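PDB 5CYL: fimbrial subunit CupB6, which probably forms the adhesive tip of a chaperone-usher pilus and so contributes to surface attachment and biofilm formation in Pseudomonas aeruginosa. Local coordinates for residues S28-A31 with K32-L36; E135-A138 with G139-V143; S264-Q267 with A268-I272. All coordinates share one frame; numbering follows the deposited sequence.

The three contacts come one after another along a beta-rich chain, and all are local turns or loops. Interaction 1 leads into the start of strand 35-50 and interaction 2 lies between strands 118-129 and 151-160; their centres are 14 Å apart, with nearest atoms about 6 Å apart. Strands 35-50 and 118-129 are antiparallel neighbours in one sheet, so both contacts border the same N-terminal sheet region. Interaction 3 lies on a loop of the fimbrial-family region, between strands 255-260 and 283-289 of a mixed sheet, its centre 44 Å from that of interaction 1 and 36 Å from that of interaction 2. The contacts thus belong to separate parts of an elongated subunit.

Interaction 1 of 3, residues S28-A31 with K32-L36; sequences SGTA and KGTVL
T34 folds back onto A31 and supplies two donors to a single carbonyl oxygen. Its hydroxyl, OG1, hydrogen-bonds to A31 O at 2.8 Å, while T34 N reaches that same A31 O at 3.3 Å. The second bond closes a type II beta turn from A31 to T34, and it is bent, with an N-H...O angle of 141°. Both donors stand tilted from the carbonyl plane and come from the same face of it. They can converge because T34 holds OG1 beside its own backbone N (chi1 -65°), so threonine suits the last position of the turn by adding a side-chain donor to the backbone one.

G33 occupies the third position with a positive phi of 96°; a beta carbon there would press on the carbonyl oxygen of K32, which explains the glycine. K32, at the second position, directs its side chain away from the 28-31 segment and touches Y73 and D132.

Beneath the polar link is an apolar one. The methyl CG2 of T30 lies 3.7 Å from T34 CB and 4.3 Å from L36 CD2. T30 thus divides its two branches: the methyl packs across the turn, while OG1 is satisfied by T27 O, with a weaker bond to E25 O. Farther on, V35 O accepts from N24 ND2.

In the fold, the turn leads from the loop after strand 6-22 into strand 35-50. G33 and T34 make backbone hydrogen bonds with L129, and the side chains of T30 and L36 rest on that same residue, setting the turn beside the end of the antiparallel neighbour, strand 118-129.

Interaction 2 of 3, residues E135-A138 with G139-V143; sequences ELPA and GDLKV
L141 meets P137 because its CG lies anti to the carbonyl carbon (chi1 -59°), which brings the side chain back toward P137; chi2 of 177° then extends CD1 toward L136 and leaves CD2 as the branch against the proline. The bend belongs to the irregular loop joining strands 118-129 and 151-160 in the N-terminal beta-rich part of the adhesin. Two backbone features turn the chain here. G139 has a phi of 108°, where a beta carbon would collide with the carbonyl oxygen of A138, so glycine fits. L141 itself adopts a positive phi, less usual for a leucine.

P137 is well suited to the receiving side: its rigid ring stays put and offers an apolar surface. L141 CD2 touches both P137 CD, at 3.6 Å, and P137 O, at 3.2 Å. A138 points its CB away from the 139-143 segment.

No hydrogen bond joins the two halves, so K207 is important as an outside link. Its NZ donates to G139 O and, more weakly, to P137 O, and the side chain of L141 rests against K207; the backbone of D140 pairs with I205 nearby. L136, which also packs on L26, completes the apolar patch as its CD1 lies 4.3 Å from CD1 of L141.

Interaction 3 of 3, residues S264-Q267 with A268-I272; sequences SAQQ and ADPTI
P270 is met by two glutamines, Q267 above its CB and Q266 at its CG. The flat amide of Q267 lies with its face toward the proline ring: OE1 of Q267 is 3.8 Å from P270 CB, and CD of Q267 is 4.0 Å from that same carbon. Q266 comes to another part of the ring, its NE2 standing 3.4 Å from P270 CG. Glutamine suits both places for different reasons: Q267 can lay its amide against an apolar ring, whereas Q266 has the length to reach the ring with its NE2 end.

The Q266 chain leaves with CG anti to the backbone N (chi1 175°) and then bends at chi2, which brings its amide round to the proline. Q267 also bends at chi2, and its NE2 has a weak hydrogen bond to F298 O. Farther out, P270 makes a backbone hydrogen bond with F298, and all three side chains touch D299 of strand 299-308.

P270 is held within a type I beta turn from D269 to I272, closed by a weak backbone bond from I272 N to D269 O. D269 OD1 accepts a weak bond from T271 N at 3.1 Å. With aspartate first and proline second, this is an Asx-Pro turn.

Interaction 1 of 3, residues S28-A31 with K32-L36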
# COMPACT_ATOMS: atom_id res chain seq x y z
N SER A 28 -5.56 7.76 5.33
CA SER A 28 -6.20 7.12 6.49
C SER A 28 -7.68 7.45 6.48
O SER A 28 -8.50 6.68 6.96
CB SER A 28 -5.58 7.65 7.76
OG SER A 28 -4.36 8.34 7.46
N GLY A 29 -7.97 8.62 5.92
CA GLY A 29 -9.33 9.11 5.68
C GLY A 29 -10.13 8.51 4.53
O GLY A 29 -11.33 8.78 4.42
N THR A 30 -9.49 7.69 3.70
CA THR A 30 -10.18 7.06 2.59
C THR A 30 -11.29 6.09 3.04
O THR A 30 -11.09 5.26 3.90
CB THR A 30 -9.18 6.31 1.71
OG1 THR A 30 -8.17 7.20 1.26
CG2 THR A 30 -9.91 5.66 0.53
N ALA A 31 -12.46 6.21 2.44
CA ALA A 31 -13.62 5.39 2.82
C ALA A 31 -13.60 4.04 2.10
O ALA A 31 -13.09 3.92 0.97
CB ALA A 31 -14.91 6.14 2.50
N LYS A 32 -14.21 3.03 2.70
CA LYS A 32 -14.40 1.76 2.03
C LYS A 32 -15.24 1.92 0.77
O LYS A 32 -16.24 2.59 0.81
CB LYS A 32 -15.12 0.80 2.95
CG LYS A 32 -14.17 0.10 3.89
CD LYS A 32 -14.72 -1.21 4.33
CE LYS A 32 -15.44 -1.04 5.64
NZ LYS A 32 -16.52 -2.05 5.56
N GLY A 33 -14.86 1.26 -0.32
CA GLY A 33 -15.60 1.35 -1.57
C GLY A 33 -15.01 2.37 -2.49
O GLY A 33 -15.50 2.54 -3.60
N THR A 34 -13.97 3.05 -2.06
CA THR A 34 -13.38 4.11 -2.89
C THR A 34 -12.56 3.52 -4.03
O THR A 34 -11.92 2.49 -3.87
CB THR A 34 -12.52 5.09 -2.04
OG1 THR A 34 -13.37 5.79 -1.13
CG2 THR A 34 -11.81 6.08 -2.89
N VAL A 35 -12.53 4.21 -5.16
CA VAL A 35 -11.77 3.75 -6.30
C VAL A 35 -10.40 4.37 -6.28
O VAL A 35 -10.25 5.53 -6.56
CB VAL A 35 -12.49 4.10 -7.65
CG1 VAL A 35 -11.59 3.74 -8.84
CG2 VAL A 35 -13.82 3.37 -7.78
N LEU A 36 -9.40 3.58 -5.96
CA LEU A 36 -8.01 4.06 -5.92
C LEU A 36 -7.41 4.33 -7.30
O LEU A 36 -6.74 5.34 -7.54
CB LEU A 36 -7.12 3.08 -5.15
CG LEU A 36 -7.79 2.57 -3.86
CD1 LEU A 36 -6.90 1.58 -3.16
CD2 LEU A 36 -8.11 3.74 -2.93

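Interaction 2 of 3, residues E135-A138 with G139-V143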
# COMPACT_ATOMS: atom_id res chain seq x y z
N GLU A 135 -6.32 -1.36 7.87
CA GLU A 135 -6.47 -2.80 7.65
C GLU A 135 -5.57 -3.34 6.53
O GLU A 135 -5.32 -4.53 6.47
CB GLU A 135 -7.93 -3.12 7.32
CG GLU A 135 -8.56 -4.18 8.22
CD GLU A 135 -8.69 -3.71 9.65
OE1 GLU A 135 -9.66 -3.00 9.97
OE2 GLU A 135 -7.83 -4.07 10.47
N LEU A 136 -5.10 -2.46 5.66
CA LEU A 136 -4.30 -2.83 4.51
C LEU A 136 -2.95 -3.49 4.87
O LEU A 136 -2.35 -3.12 5.91
CB LEU A 136 -4.06 -1.62 3.61
CG LEU A 136 -5.18 -1.28 2.64
CD1 LEU A 136 -4.89 0.06 1.94
CD2 LEU A 136 -5.37 -2.38 1.61
N PRO A 137 -2.47 -4.48 4.01
CA PRO A 137 -1.22 -5.10 4.48
C PRO A 137 0.03 -4.24 4.36
O PRO A 137 0.05 -3.26 3.62
CB PRO A 137 -1.08 -6.35 3.57
CG PRO A 137 -2.37 -6.54 2.89
CD PRO A 137 -2.85 -5.13 2.71
N ALA A 138 1.07 -4.63 5.09
CA ALA A 138 2.37 -3.96 5.03
C ALA A 138 3.08 -4.24 3.70
O ALA A 138 2.86 -5.27 3.09
CB ALA A 138 3.24 -4.39 6.20
N GLY A 139 3.90 -3.30 3.25
CA GLY A 139 4.60 -3.42 1.98
C GLY A 139 4.03 -2.48 0.93
O GLY A 139 3.17 -1.66 1.22
N ASP A 140 4.53 -2.59 -0.31
CA ASP A 140 4.10 -1.72 -1.41
C ASP A 140 2.64 -1.83 -1.88
O ASP A 140 2.04 -0.83 -2.28
CB ASP A 140 4.99 -1.94 -2.63
CG ASP A 140 4.95 -3.37 -3.14
OD1 ASP A 140 4.21 -4.19 -2.54
OD2 ASP A 140 5.65 -3.68 -4.12
N LEU A 141 2.09 -3.04 -1.88
CA LEU A 141 0.69 -3.25 -2.28
C LEU A 141 0.42 -3.33 -3.79
O LEU A 141 -0.73 -3.28 -4.21
CB LEU A 141 -0.19 -2.16 -1.65
CG LEU A 141 -0.19 -2.08 -0.13
CD1 LEU A 141 -1.04 -0.92 0.35
CD2 LEU A 141 -0.67 -3.39 0.48
N LYS A 142 1.47 -3.46 -4.60
CA LYS A 142 1.30 -3.53 -6.06
C LYS A 142 0.34 -4.66 -6.40
O LYS A 142 0.41 -5.72 -5.84
CB LYS A 142 2.64 -3.75 -6.76
CG LYS A 142 3.45 -2.48 -6.91
CD LYS A 142 4.69 -2.62 -7.76
CE LYS A 142 5.85 -3.18 -6.95
NZ LYS A 142 7.13 -3.23 -7.70
N VAL A 143 -0.56 -4.40 -7.33
CA VAL A 143 -1.53 -5.40 -7.76
C VAL A 143 -1.04 -5.97 -9.07
O VAL A 143 -0.79 -5.25 -10.03
CB VAL A 143 -2.94 -4.78 -7.94
CG1 VAL A 143 -3.87 -5.75 -8.64
CG2 VAL A 143 -3.50 -4.38 -6.59

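Interaction 3 of 3, residues S264-Q267 with A268-I272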
# COMPACT_ATOMS: atom_id res chain seq x y z
N SER A 264 27.72 -2.32 23.55
CA SER A 264 27.21 -3.29 22.55
C SER A 264 26.41 -4.47 23.16
O SER A 264 25.36 -4.81 22.63
CB SER A 264 28.34 -3.79 21.68
OG SER A 264 29.10 -4.70 22.43
N ALA A 265 26.89 -5.05 24.25
CA ALA A 265 26.20 -6.14 24.97
C ALA A 265 24.84 -5.76 25.61
O ALA A 265 24.64 -4.61 26.02
CB ALA A 265 27.13 -6.68 26.04
N GLN A 266 23.92 -6.72 25.74
CA GLN A 266 22.62 -6.47 26.37
C GLN A 266 22.88 -6.03 27.81
O GLN A 266 23.66 -6.64 28.51
CB GLN A 266 21.70 -7.68 26.33
CG GLN A 266 20.41 -7.46 27.08
CD GLN A 266 19.44 -6.50 26.37
OE1 GLN A 266 19.47 -6.36 25.15
NE2 GLN A 266 18.56 -5.87 27.13
N GLN A 267 22.27 -4.92 28.22
CA GLN A 267 22.52 -4.29 29.54
C GLN A 267 21.69 -4.99 30.60
O GLN A 267 20.61 -5.47 30.33
CB GLN A 267 22.16 -2.80 29.51
CG GLN A 267 22.88 -2.03 28.41
CD GLN A 267 22.03 -1.72 27.18
OE1 GLN A 267 21.54 -2.62 26.47
NE2 GLN A 267 21.90 -0.45 26.89
N ALA A 268 22.20 -5.03 31.81
CA ALA A 268 21.39 -5.52 32.90
C ALA A 268 20.10 -4.71 32.99
O ALA A 268 19.05 -5.28 33.15
CB ALA A 268 22.15 -5.47 34.22
N ASP A 269 20.19 -3.38 32.89
CA ASP A 269 19.04 -2.49 32.81
C ASP A 269 19.17 -1.54 31.59
O ASP A 269 19.90 -0.57 31.62
CB ASP A 269 18.91 -1.72 34.12
CG ASP A 269 17.71 -0.77 34.12
OD1 ASP A 269 17.04 -0.63 33.10
OD2 ASP A 269 17.44 -0.11 35.13
N PRO A 270 18.42 -1.80 30.49
CA PRO A 270 18.67 -0.96 29.31
C PRO A 270 17.92 0.38 29.28
O PRO A 270 18.17 1.19 28.40
CB PRO A 270 18.18 -1.81 28.15
CG PRO A 270 17.64 -3.06 28.75
CD PRO A 270 17.42 -2.83 30.20
N THR A 271 17.06 0.62 30.24
CA THR A 271 16.57 1.97 30.43
C THR A 271 17.64 3.01 30.78
O THR A 271 17.43 4.18 30.53
CB THR A 271 15.48 2.05 31.48
OG1 THR A 271 15.95 1.45 32.70
CG2 THR A 271 14.30 1.33 30.96
N ILE A 272 18.78 2.60 31.30
CA ILE A 272 19.82 3.54 31.70
C ILE A 272 20.81 3.65 30.55
O ILE A 272 21.50 2.68 30.23
CB ILE A 272 20.60 3.08 32.99
CG1 ILE A 272 19.69 2.50 34.08
CG2 ILE A 272 21.40 4.23 33.57
CD1 ILE A 272 18.82 3.52 34.70